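Local atomic coordinates of COG0546: Predicted phosphatases (Streptococcus pneumoniae, PDB entry 2AH5), a protein that is of unconfirmed function but probably hydrolyses phosphate esters, as a predicted phosphatase of the haloacid dehalogenase-like family. Residues F8-V16 and M116-F126; S19-F30 and F46-F55. All blocks are in the same frame, centred on the assembly; numbering follows the deposited sequence.

Contact 1 (F8-V16 and M116-F126); sequences FFDLDGTLV and MAKNLEIHHFF
Met116, a selenomethionine near the end of helix 110-119, pushes its SE atom into the loop that follows strand 6-9 and meets Leu11 and Val16 there. Asp10, Asp12 and Thr14 of that loop fit the DxDx(T/V) pattern of the haloacid dehalogenase family, at the C-terminal end of a central strand of the parallel sheet. The Met116 chain runs out extended and then bends at its last torsion (chi3 -40°), which turns CE aside and leaves SE to do most of the touching: it lies 3.8 Å from Leu11 CD2 and is flanked by Val16 CG1. Asp12 OD1 also approaches SE, but its polar partners include Ser18 OG, by a hydrogen bond, and Lys108 NZ, by a salt bridge.

The branch ends of Val16 and Leu120 meet head-on, and the fit is tight, with Val16 CG1 3.5 Å from Leu120 CD1. Just beyond Leu120 the helix closes in a Schellman motif with Glu121 as its C-prime residue, and the chain then brings Ile122 CD1 to 4.1 Å from Leu15 CD1.

Phe126 closes the far end of this apolar layer, beside Leu102 and Ile104 of strand 102-106. Its edge points at the face of Phe9 in an offset edge-to-face pair, planes at 79°, while its CZ sits 3.6 Å from Leu15 CD1.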
loop_
_atom_site.group_PDB
_atom_site.type_symbol
_atom_site.label_atom_id
_atom_site.label_comp_id
_atom_site.label_asym_id
_atom_site.label_seq_id
_atom_site.Cartn_x
_atom_site.Cartn_y
_atom_site.Cartn_z
ATOM N N PHE A 8 0.535 10.917 4.501
ATOM C CA PHE A 8 1.122 9.819 3.714
ATOM C C PHE A 8 0.043 8.756 3.446
ATOM O O PHE A 8 -0.711 8.404 4.351
ATOM C CB PHE A 8 2.271 9.127 4.478
ATOM C CG PHE A 8 3.456 10.015 4.787
ATOM C CD1 PHE A 8 3.595 11.282 4.210
ATOM C CD2 PHE A 8 4.476 9.533 5.621
ATOM C CE1 PHE A 8 4.720 12.080 4.486
ATOM C CE2 PHE A 8 5.616 10.319 5.889
ATOM C CZ PHE A 8 5.733 11.586 5.337
ATOM N N PHE A 9 0.043 8.187 2.245
ATOM C CA PHE A 9 -0.920 7.161 1.888
ATOM C C PHE A 9 -0.204 5.891 1.439
ATOM O O PHE A 9 0.768 5.983 0.678
ATOM C CB PHE A 9 -1.740 7.636 0.712
ATOM C CG PHE A 9 -2.736 8.683 1.056
ATOM C CD1 PHE A 9 -2.364 10.009 1.061
ATOM C CD2 PHE A 9 -4.039 8.332 1.351
ATOM C CE1 PHE A 9 -3.299 10.995 1.362
ATOM C CE2 PHE A 9 -4.997 9.326 1.637
ATOM C CZ PHE A 9 -4.603 10.641 1.647
ATOM N N ASP A 10 -0.658 4.724 1.900
ATOM C CA ASP A 10 -0.322 3.456 1.212
ATOM C C ASP A 10 -1.072 3.501 -0.146
ATOM O O ASP A 10 -2.005 4.279 -0.306
ATOM C CB ASP A 10 -0.765 2.220 2.039
ATOM C CG ASP A 10 0.007 0.931 1.658
ATOM O OD1 ASP A 10 0.772 0.918 0.663
ATOM O OD2 ASP A 10 -0.150 -0.095 2.367
ATOM N N LEU A 11 -0.668 2.681 -1.110
ATOM C CA LEU A 11 -1.220 2.723 -2.479
ATOM C C LEU A 11 -2.187 1.570 -2.635
ATOM O O LEU A 11 -3.377 1.768 -2.533
ATOM C CB LEU A 11 -0.101 2.631 -3.536
ATOM C CG LEU A 11 -0.506 2.765 -5.010
ATOM C CD1 LEU A 11 -1.303 4.045 -5.265
ATOM C CD2 LEU A 11 0.760 2.740 -5.896
ATOM N N ASP A 12 -1.662 0.367 -2.882
ATOM C CA ASP A 12 -2.477 -0.848 -2.973
ATOM C C ASP A 12 -3.256 -1.076 -1.694
ATOM O O ASP A 12 -2.707 -0.958 -0.611
ATOM C CB ASP A 12 -1.591 -2.073 -3.190
ATOM C CG ASP A 12 -0.773 -1.963 -4.413
ATOM O OD1 ASP A 12 -1.302 -2.284 -5.477
ATOM O OD2 ASP A 12 0.395 -1.517 -4.322
ATOM N N GLY A 13 -4.533 -1.400 -1.814
ATOM C CA GLY A 13 -5.350 -1.725 -0.658
ATOM C C GLY A 13 -5.852 -0.530 0.118
ATOM O O GLY A 13 -6.629 -0.686 1.036
ATOM N N THR A 14 -5.413 0.668 -0.263
ATOM C CA THR A 14 -5.847 1.890 0.406
ATOM C C THR A 14 -6.471 2.856 -0.619
ATOM O O THR A 14 -7.682 3.100 -0.599
ATOM C CB THR A 14 -4.644 2.534 1.153
ATOM O OG1 THR A 14 -4.222 1.663 2.209
ATOM C CG2 THR A 14 -5.017 3.881 1.725
ATOM N N LEU A 15 -5.652 3.370 -1.534
ATOM C CA LEU A 15 -6.148 4.202 -2.631
ATOM C C LEU A 15 -6.683 3.327 -3.766
ATOM O O LEU A 15 -7.714 3.637 -4.388
ATOM C CB LEU A 15 -5.031 5.118 -3.156
ATOM C CG LEU A 15 -4.430 6.078 -2.129
ATOM C CD1 LEU A 15 -3.153 6.723 -2.638
ATOM C CD2 LEU A 15 -5.453 7.139 -1.735
ATOM N N VAL A 16 -5.986 2.216 -3.995
ATOM C CA VAL A 16 -6.157 1.458 -5.226
ATOM C C VAL A 16 -6.613 0.049 -4.917
ATOM O O VAL A 16 -5.947 -0.670 -4.181
ATOM C CB VAL A 16 -4.863 1.447 -6.112
ATOM C CG1 VAL A 16 -5.108 0.592 -7.348
ATOM C CG2 VAL A 16 -4.496 2.895 -6.539
HETATM N N MSE A 116 1.254 3.378 -11.771
HETATM C CA MSE A 116 -0.118 3.124 -11.307
HETATM C C MSE A 116 -0.863 4.432 -10.977
HETATM O O MSE A 116 -1.989 4.660 -11.450
HETATM C CB MSE A 116 -0.114 2.182 -10.100
HETATM C CG MSE A 116 -1.490 1.975 -9.439
HETATM SE SE MSE A 116 -1.410 0.531 -8.089
HETATM C CE MSE A 116 -0.223 -0.684 -9.182
ATOM N N ALA A 117 -0.241 5.306 -10.187
ATOM C CA ALA A 117 -0.898 6.577 -9.877
ATOM C C ALA A 117 -1.243 7.365 -11.143
ATOM O O ALA A 117 -2.342 7.908 -11.241
ATOM C CB ALA A 117 -0.069 7.419 -8.913
ATOM N N LYS A 118 -0.320 7.435 -12.113
ATOM C CA LYS A 118 -0.634 8.123 -13.385
ATOM C C LYS A 118 -1.766 7.428 -14.165
ATOM O O LYS A 118 -2.688 8.096 -14.660
ATOM C CB LYS A 118 0.621 8.289 -14.254
ATOM C CG LYS A 118 0.530 9.433 -15.241
ATOM C CD LYS A 118 1.894 10.127 -15.448
ATOM C CE LYS A 118 1.713 11.654 -15.596
ATOM N NZ LYS A 118 2.979 12.479 -15.477
ATOM N N ASN A 119 -1.710 6.097 -14.252
ATOM C CA ASN A 119 -2.761 5.313 -14.924
ATOM C C ASN A 119 -4.183 5.546 -14.375
ATOM O O ASN A 119 -5.157 5.602 -15.134
ATOM C CB ASN A 119 -2.435 3.812 -14.851
ATOM C CG ASN A 119 -1.219 3.424 -15.686
ATOM O OD1 ASN A 119 -0.670 4.244 -16.446
ATOM N ND2 ASN A 119 -0.777 2.173 -15.537
ATOM N N LEU A 120 -4.291 5.685 -13.061
ATOM C CA LEU A 120 -5.583 5.808 -12.394
ATOM C C LEU A 120 -5.972 7.251 -12.137
ATOM O O LEU A 120 -7.006 7.522 -11.500
ATOM C CB LEU A 120 -5.594 4.983 -11.107
ATOM C CG LEU A 120 -5.530 3.471 -11.384
ATOM C CD1 LEU A 120 -5.311 2.717 -10.090
ATOM C CD2 LEU A 120 -6.758 2.903 -12.132
ATOM N N GLU A 121 -5.157 8.151 -12.690
ATOM C CA GLU A 121 -5.428 9.608 -12.721
ATOM C C GLU A 121 -5.348 10.295 -11.356
ATOM O O GLU A 121 -6.010 11.313 -11.136
ATOM C CB GLU A 121 -6.790 9.857 -13.412
ATOM C CG GLU A 121 -6.833 9.129 -14.748
ATOM C CD GLU A 121 -7.951 9.559 -15.679
ATOM O OE1 GLU A 121 -8.936 10.178 -15.227
ATOM O OE2 GLU A 121 -7.820 9.237 -16.876
ATOM N N ILE A 122 -4.511 9.759 -10.463
ATOM C CA ILE A 122 -4.374 10.313 -9.101
ATOM C C ILE A 122 -2.972 10.877 -8.817
ATOM O O ILE A 122 -2.759 11.511 -7.782
ATOM C CB ILE A 122 -4.815 9.317 -7.988
ATOM C CG1 ILE A 122 -3.942 8.044 -7.951
ATOM C CG2 ILE A 122 -6.344 9.001 -8.123
ATOM C CD1 ILE A 122 -4.065 7.261 -6.619
ATOM N N HIS A 123 -2.053 10.699 -9.760
ATOM C CA HIS A 123 -0.658 11.141 -9.597
ATOM C C HIS A 123 -0.641 12.628 -9.220
ATOM O O HIS A 123 0.138 13.085 -8.366
ATOM C CB HIS A 123 0.138 10.880 -10.909
ATOM C CG HIS A 123 1.605 11.190 -10.814
ATOM N ND1 HIS A 123 2.091 12.473 -10.681
ATOM C CD2 HIS A 123 2.695 10.381 -10.854
ATOM C CE1 HIS A 123 3.413 12.442 -10.626
ATOM N NE2 HIS A 123 3.803 11.184 -10.720
ATOM N N HIS A 124 -1.533 13.391 -9.840
ATOM C CA HIS A 124 -1.488 14.832 -9.679
ATOM C C HIS A 124 -1.865 15.380 -8.279
ATOM O O HIS A 124 -1.615 16.569 -7.971
ATOM C CB HIS A 124 -2.311 15.495 -10.777
ATOM C CG HIS A 124 -3.791 15.349 -10.604
ATOM N ND1 HIS A 124 -4.472 14.228 -11.018
ATOM C CD2 HIS A 124 -4.724 16.186 -10.088
ATOM C CE1 HIS A 124 -5.757 14.371 -10.755
ATOM N NE2 HIS A 124 -5.937 15.542 -10.176
ATOM N N PHE A 125 -2.452 14.540 -7.433
ATOM C CA PHE A 125 -2.821 14.950 -6.080
ATOM C C PHE A 125 -1.639 14.924 -5.109
ATOM O O PHE A 125 -1.776 15.366 -3.972
ATOM C CB PHE A 125 -3.891 14.029 -5.510
ATOM C CG PHE A 125 -5.230 14.184 -6.158
ATOM C CD1 PHE A 125 -5.990 15.338 -5.954
ATOM C CD2 PHE A 125 -5.722 13.194 -6.978
ATOM C CE1 PHE A 125 -7.240 15.477 -6.544
ATOM C CE2 PHE A 125 -6.955 13.325 -7.578
ATOM C CZ PHE A 125 -7.723 14.449 -7.360
ATOM N N PHE A 126 -0.523 14.336 -5.539
ATOM C CA PHE A 126 0.616 14.118 -4.644
ATOM C C PHE A 126 1.822 15.025 -4.866
ATOM O O PHE A 126 2.187 15.322 -6.004
ATOM C CB PHE A 126 1.015 12.618 -4.668
ATOM C CG PHE A 126 -0.120 11.718 -4.284
ATOM C CD1 PHE A 126 -0.416 11.520 -2.944
ATOM C CD2 PHE A 126 -0.944 11.151 -5.256
ATOM C CE1 PHE A 126 -1.512 10.751 -2.555
ATOM C CE2 PHE A 126 -2.016 10.352 -4.892
ATOM C CZ PHE A 126 -2.311 10.161 -3.522
#

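Contact 2 (S19-F30 and F46-F55); sequences SIGIHNAFTYTF and FMGPPLESSF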
loop_
_atom_site.group_PDB
_atom_site.type_symbol
_atom_site.label_atom_id
_atom_site.label_comp_id
_atom_site.label_asym_id
_atom_site.label_seq_id
_atom_site.Cartn_x
_atom_site.Cartn_y
_atom_site.Cartn_z
ATOM N N SER A 19 -6.682 -5.569 -6.456
ATOM C CA SER A 19 -6.850 -7.018 -6.145
ATOM C C SER A 19 -6.976 -7.928 -7.368
ATOM O O SER A 19 -6.393 -9.003 -7.361
ATOM C CB SER A 19 -8.023 -7.300 -5.189
ATOM O OG SER A 19 -9.254 -6.899 -5.764
ATOM N N ILE A 20 -7.725 -7.525 -8.391
ATOM C CA ILE A 20 -7.859 -8.395 -9.585
ATOM C C ILE A 20 -6.488 -8.692 -10.228
ATOM O O ILE A 20 -6.163 -9.848 -10.503
ATOM C CB ILE A 20 -8.888 -7.881 -10.631
ATOM C CG1 ILE A 20 -10.287 -7.767 -9.997
ATOM C CG2 ILE A 20 -8.965 -8.858 -11.822
ATOM C CD1 ILE A 20 -11.256 -6.942 -10.772
ATOM N N GLY A 21 -5.685 -7.663 -10.467
ATOM C CA GLY A 21 -4.361 -7.863 -11.065
ATOM C C GLY A 21 -3.372 -8.623 -10.184
ATOM O O GLY A 21 -2.554 -9.389 -10.700
ATOM N N ILE A 22 -3.402 -8.404 -8.862
ATOM C CA ILE A 22 -2.526 -9.149 -7.947
ATOM C C ILE A 22 -2.943 -10.620 -7.949
ATOM O O ILE A 22 -2.104 -11.506 -8.136
ATOM C CB ILE A 22 -2.570 -8.546 -6.511
ATOM C CG1 ILE A 22 -2.017 -7.112 -6.528
ATOM C CG2 ILE A 22 -1.765 -9.404 -5.509
ATOM C CD1 ILE A 22 -2.231 -6.356 -5.168
ATOM N N HIS A 23 -4.246 -10.854 -7.800
ATOM C CA HIS A 23 -4.784 -12.212 -7.835
ATOM C C HIS A 23 -4.369 -12.900 -9.130
ATOM O O HIS A 23 -3.888 -14.028 -9.094
ATOM C CB HIS A 23 -6.308 -12.197 -7.722
ATOM C CG HIS A 23 -6.927 -13.556 -7.612
ATOM N ND1 HIS A 23 -7.219 -14.329 -8.717
ATOM C CD2 HIS A 23 -7.312 -14.281 -6.534
ATOM C CE1 HIS A 23 -7.767 -15.468 -8.325
ATOM N NE2 HIS A 23 -7.844 -15.458 -7.007
ATOM N N ASN A 24 -4.579 -12.238 -10.266
ATOM C CA ASN A 24 -4.218 -12.810 -11.565
ATOM C C ASN A 24 -2.721 -13.096 -11.720
ATOM O O ASN A 24 -2.302 -14.105 -12.343
ATOM C CB ASN A 24 -4.709 -11.914 -12.707
ATOM C CG ASN A 24 -6.224 -11.981 -12.912
ATOM O OD1 ASN A 24 -6.914 -12.817 -12.325
ATOM N ND2 ASN A 24 -6.743 -11.074 -13.748
ATOM N N ALA A 25 -1.895 -12.200 -11.208
ATOM C CA ALA A 25 -0.457 -12.455 -11.215
ATOM C C ALA A 25 -0.124 -13.724 -10.403
ATOM O O ALA A 25 0.690 -14.544 -10.854
ATOM C CB ALA A 25 0.306 -11.243 -10.698
ATOM N N PHE A 26 -0.729 -13.898 -9.219
ATOM C CA PHE A 26 -0.486 -15.134 -8.451
ATOM C C PHE A 26 -0.928 -16.396 -9.198
ATOM O O PHE A 26 -0.173 -17.372 -9.300
ATOM C CB PHE A 26 -1.132 -15.095 -7.075
ATOM C CG PHE A 26 -0.308 -14.366 -6.073
ATOM C CD1 PHE A 26 -0.755 -13.161 -5.561
ATOM C CD2 PHE A 26 0.941 -14.868 -5.679
ATOM C CE1 PHE A 26 0.006 -12.461 -4.637
ATOM C CE2 PHE A 26 1.721 -14.161 -4.723
ATOM C CZ PHE A 26 1.250 -12.952 -4.230
ATOM N N THR A 27 -2.127 -16.349 -9.747
ATOM C CA THR A 27 -2.698 -17.558 -10.390
ATOM C C THR A 27 -1.960 -17.867 -11.703
ATOM O O THR A 27 -1.815 -19.041 -12.076
ATOM C CB THR A 27 -4.231 -17.460 -10.600
ATOM O OG1 THR A 27 -4.524 -16.350 -11.443
ATOM C CG2 THR A 27 -4.986 -17.279 -9.233
ATOM N N TYR A 28 -1.524 -16.822 -12.409
ATOM C CA TYR A 28 -0.647 -17.029 -13.587
ATOM C C TYR A 28 0.610 -17.779 -13.180
ATOM O O TYR A 28 1.074 -18.690 -13.892
ATOM C CB TYR A 28 -0.266 -15.689 -14.279
ATOM C CG TYR A 28 0.667 -15.911 -15.457
ATOM C CD1 TYR A 28 0.185 -16.467 -16.643
ATOM C CD2 TYR A 28 2.050 -15.652 -15.349
ATOM C CE1 TYR A 28 1.039 -16.699 -17.736
ATOM C CE2 TYR A 28 2.914 -15.882 -16.434
ATOM C CZ TYR A 28 2.396 -16.418 -17.612
ATOM O OH TYR A 28 3.225 -16.688 -18.680
ATOM N N THR A 29 1.186 -17.383 -12.040
ATOM C CA THR A 29 2.412 -18.020 -11.548
ATOM C C THR A 29 2.204 -19.491 -11.230
ATOM O O THR A 29 2.970 -20.327 -11.680
ATOM C CB THR A 29 3.018 -17.255 -10.351
ATOM O OG1 THR A 29 3.222 -15.893 -10.745
ATOM C CG2 THR A 29 4.397 -17.868 -9.936
ATOM N N PHE A 30 1.166 -19.803 -10.462
ATOM C CA PHE A 30 0.845 -21.197 -10.150
ATOM C C PHE A 30 0.520 -22.029 -11.399
ATOM O O PHE A 30 0.945 -23.197 -11.479
ATOM C CB PHE A 30 -0.259 -21.275 -9.100
ATOM C CG PHE A 30 0.095 -20.564 -7.800
ATOM C CD1 PHE A 30 1.269 -20.875 -7.115
ATOM C CD2 PHE A 30 -0.749 -19.605 -7.269
ATOM C CE1 PHE A 30 1.603 -20.219 -5.899
ATOM C CE2 PHE A 30 -0.429 -18.940 -6.078
ATOM C CZ PHE A 30 0.759 -19.250 -5.395
ATOM N N PHE A 46 -2.140 -12.637 0.685
ATOM C CA PHE A 46 -0.875 -12.262 0.035
ATOM C C PHE A 46 -0.785 -10.776 -0.400
ATOM O O PHE A 46 0.235 -10.351 -0.964
ATOM C CB PHE A 46 -0.596 -13.129 -1.205
ATOM C CG PHE A 46 -0.524 -14.621 -0.958
ATOM C CD1 PHE A 46 -0.372 -15.161 0.320
ATOM C CD2 PHE A 46 -0.568 -15.496 -2.057
ATOM C CE1 PHE A 46 -0.303 -16.555 0.505
ATOM C CE2 PHE A 46 -0.489 -16.888 -1.881
ATOM C CZ PHE A 46 -0.364 -17.414 -0.605
HETATM N N MSE A 47 -1.846 -10.005 -0.183
HETATM C CA MSE A 47 -1.876 -8.592 -0.584
HETATM C C MSE A 47 -1.386 -7.694 0.556
HETATM O O MSE A 47 -2.169 -7.302 1.429
HETATM C CB MSE A 47 -3.288 -8.202 -1.043
HETATM C CG MSE A 47 -3.802 -9.131 -2.138
HETATM SE SE MSE A 47 -5.596 -8.716 -2.787
HETATM C CE MSE A 47 -5.756 -10.264 -4.200
ATOM N N GLY A 48 -0.099 -7.357 0.539
ATOM C CA GLY A 48 0.528 -6.680 1.686
ATOM C C GLY A 48 1.893 -7.218 2.080
ATOM O O GLY A 48 2.864 -6.462 2.103
ATOM N N PRO A 49 1.992 -8.525 2.409
ATOM C CA PRO A 49 3.295 -9.098 2.738
ATOM C C PRO A 49 4.255 -9.085 1.544
ATOM O O PRO A 49 3.787 -8.979 0.392
ATOM C CB PRO A 49 2.954 -10.543 3.153
ATOM C CG PRO A 49 1.517 -10.540 3.432
ATOM C CD PRO A 49 0.921 -9.529 2.522
ATOM N N PRO A 50 5.583 -9.188 1.801
ATOM C CA PRO A 50 6.512 -9.320 0.681
ATOM C C PRO A 50 6.167 -10.549 -0.183
ATOM O O PRO A 50 5.725 -11.584 0.329
ATOM C CB PRO A 50 7.876 -9.514 1.360
ATOM C CG PRO A 50 7.721 -8.932 2.720
ATOM C CD PRO A 50 6.289 -9.191 3.097
ATOM N N LEU A 51 6.358 -10.404 -1.486
ATOM C CA LEU A 51 6.098 -11.468 -2.452
ATOM C C LEU A 51 6.803 -12.793 -2.097
ATOM O O LEU A 51 6.184 -13.879 -2.109
ATOM C CB LEU A 51 6.529 -10.978 -3.839
ATOM C CG LEU A 51 5.836 -11.545 -5.065
ATOM C CD1 LEU A 51 4.294 -11.410 -5.000
ATOM C CD2 LEU A 51 6.398 -10.859 -6.316
ATOM N N GLU A 52 8.095 -12.687 -1.774
ATOM C CA GLU A 52 8.905 -13.853 -1.424
ATOM C C GLU A 52 8.322 -14.587 -0.218
ATOM O O GLU A 52 8.266 -15.819 -0.210
ATOM C CB GLU A 52 10.369 -13.467 -1.194
ATOM C CG GLU A 52 11.073 -12.963 -2.467
ATOM C CD GLU A 52 11.061 -11.439 -2.642
ATOM O OE1 GLU A 52 10.140 -10.732 -2.130
ATOM O OE2 GLU A 52 12.008 -10.945 -3.308
ATOM N N SER A 53 7.829 -13.827 0.759
ATOM C CA SER A 53 7.208 -14.415 1.944
ATOM C C SER A 53 5.931 -15.197 1.627
ATOM O O SER A 53 5.726 -16.305 2.138
ATOM C CB SER A 53 6.919 -13.336 2.980
ATOM O OG SER A 53 6.572 -13.946 4.215
ATOM N N SER A 54 5.071 -14.616 0.791
ATOM C CA SER A 54 3.865 -15.299 0.339
ATOM C C SER A 54 4.158 -16.589 -0.400
ATOM O O SER A 54 3.583 -17.623 -0.068
ATOM C CB SER A 54 3.002 -14.377 -0.518
ATOM O OG SER A 54 2.493 -13.323 0.289
ATOM N N PHE A 55 5.032 -16.530 -1.405
ATOM C CA PHE A 55 5.395 -17.734 -2.160
ATOM C C PHE A 55 6.045 -18.800 -1.272
ATOM O O PHE A 55 5.880 -19.996 -1.507
ATOM C CB PHE A 55 6.317 -17.402 -3.336
ATOM C CG PHE A 55 5.593 -16.850 -4.553
ATOM C CD1 PHE A 55 6.016 -15.661 -5.138
ATOM C CD2 PHE A 55 4.523 -17.539 -5.132
ATOM C CE1 PHE A 55 5.386 -15.152 -6.271
ATOM C CE2 PHE A 55 3.876 -17.031 -6.265
ATOM C CZ PHE A 55 4.304 -15.828 -6.833
#
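Phe26 meets Phe46, Leu51 and Phe55 with different parts of one ring. Phe46 comes edge-on over one face, its CD2 3.7 Å above the centre of the Phe26 ring; the two planes stand at 58°. Phe46 CB lies over the rim of the same face, 3.5 Å from Phe26 CE1. Leu51 runs past the ring the other way and brings CD1 to 3.5 Å from Phe26 CZ. Toward Phe55, Phe26 turns its own edge: CE2 stands over the Phe55 face, offset toward the rim, in an offset edge-to-face pair.

Phe30, one helical turn on, joins the cluster by meeting the Phe55 edge, its CE1 3.9 Å from Phe55 CE2. The four phenylalanines form an aromatic cluster within the helical cap that many haloacid dehalogenase-like proteins carry beside the Rossmann-like core, joining helix 19-33 to helix 51-56 and the loop that leads into it. Near the core, selenomethionine Met47 stretches out across the first turn of helix 19-33, with SE 3.7 Å from Ser19 CB and CG against Ile22 CG2.

Further out, Tyr71 of helix 64-79 adds another edge-to-face partner for Phe26 and also touches Leu51 and Thr29. In Thr29 the bond from OG1 to Ala25 O holds chi1 at -55°, with CG2 anti to the backbone N and turned to Phe55, 3.7 Å from its CZ.

In the fold
Contact 1 contains the DxDx(T/V) loop and contact 2 lies beyond it, with centres about 19 Å apart. Contact 1 belongs to the core, where the loop meets the end of helix 110-119 and the chain beyond it; contact 2 belongs to the helical cap and is nested along the chain inside the loop closed by contact 1. They touch at one place, Asp12 OD1 to Ile22 CD1 at 4.2 Å, a packing contact. In relatives of this family the first aspartate of the pattern is the nucleophile and the second a general acid-base, so Asp10 and Asp12 probably mark the active site, with the cap-side contact reaching its rim through Ile22.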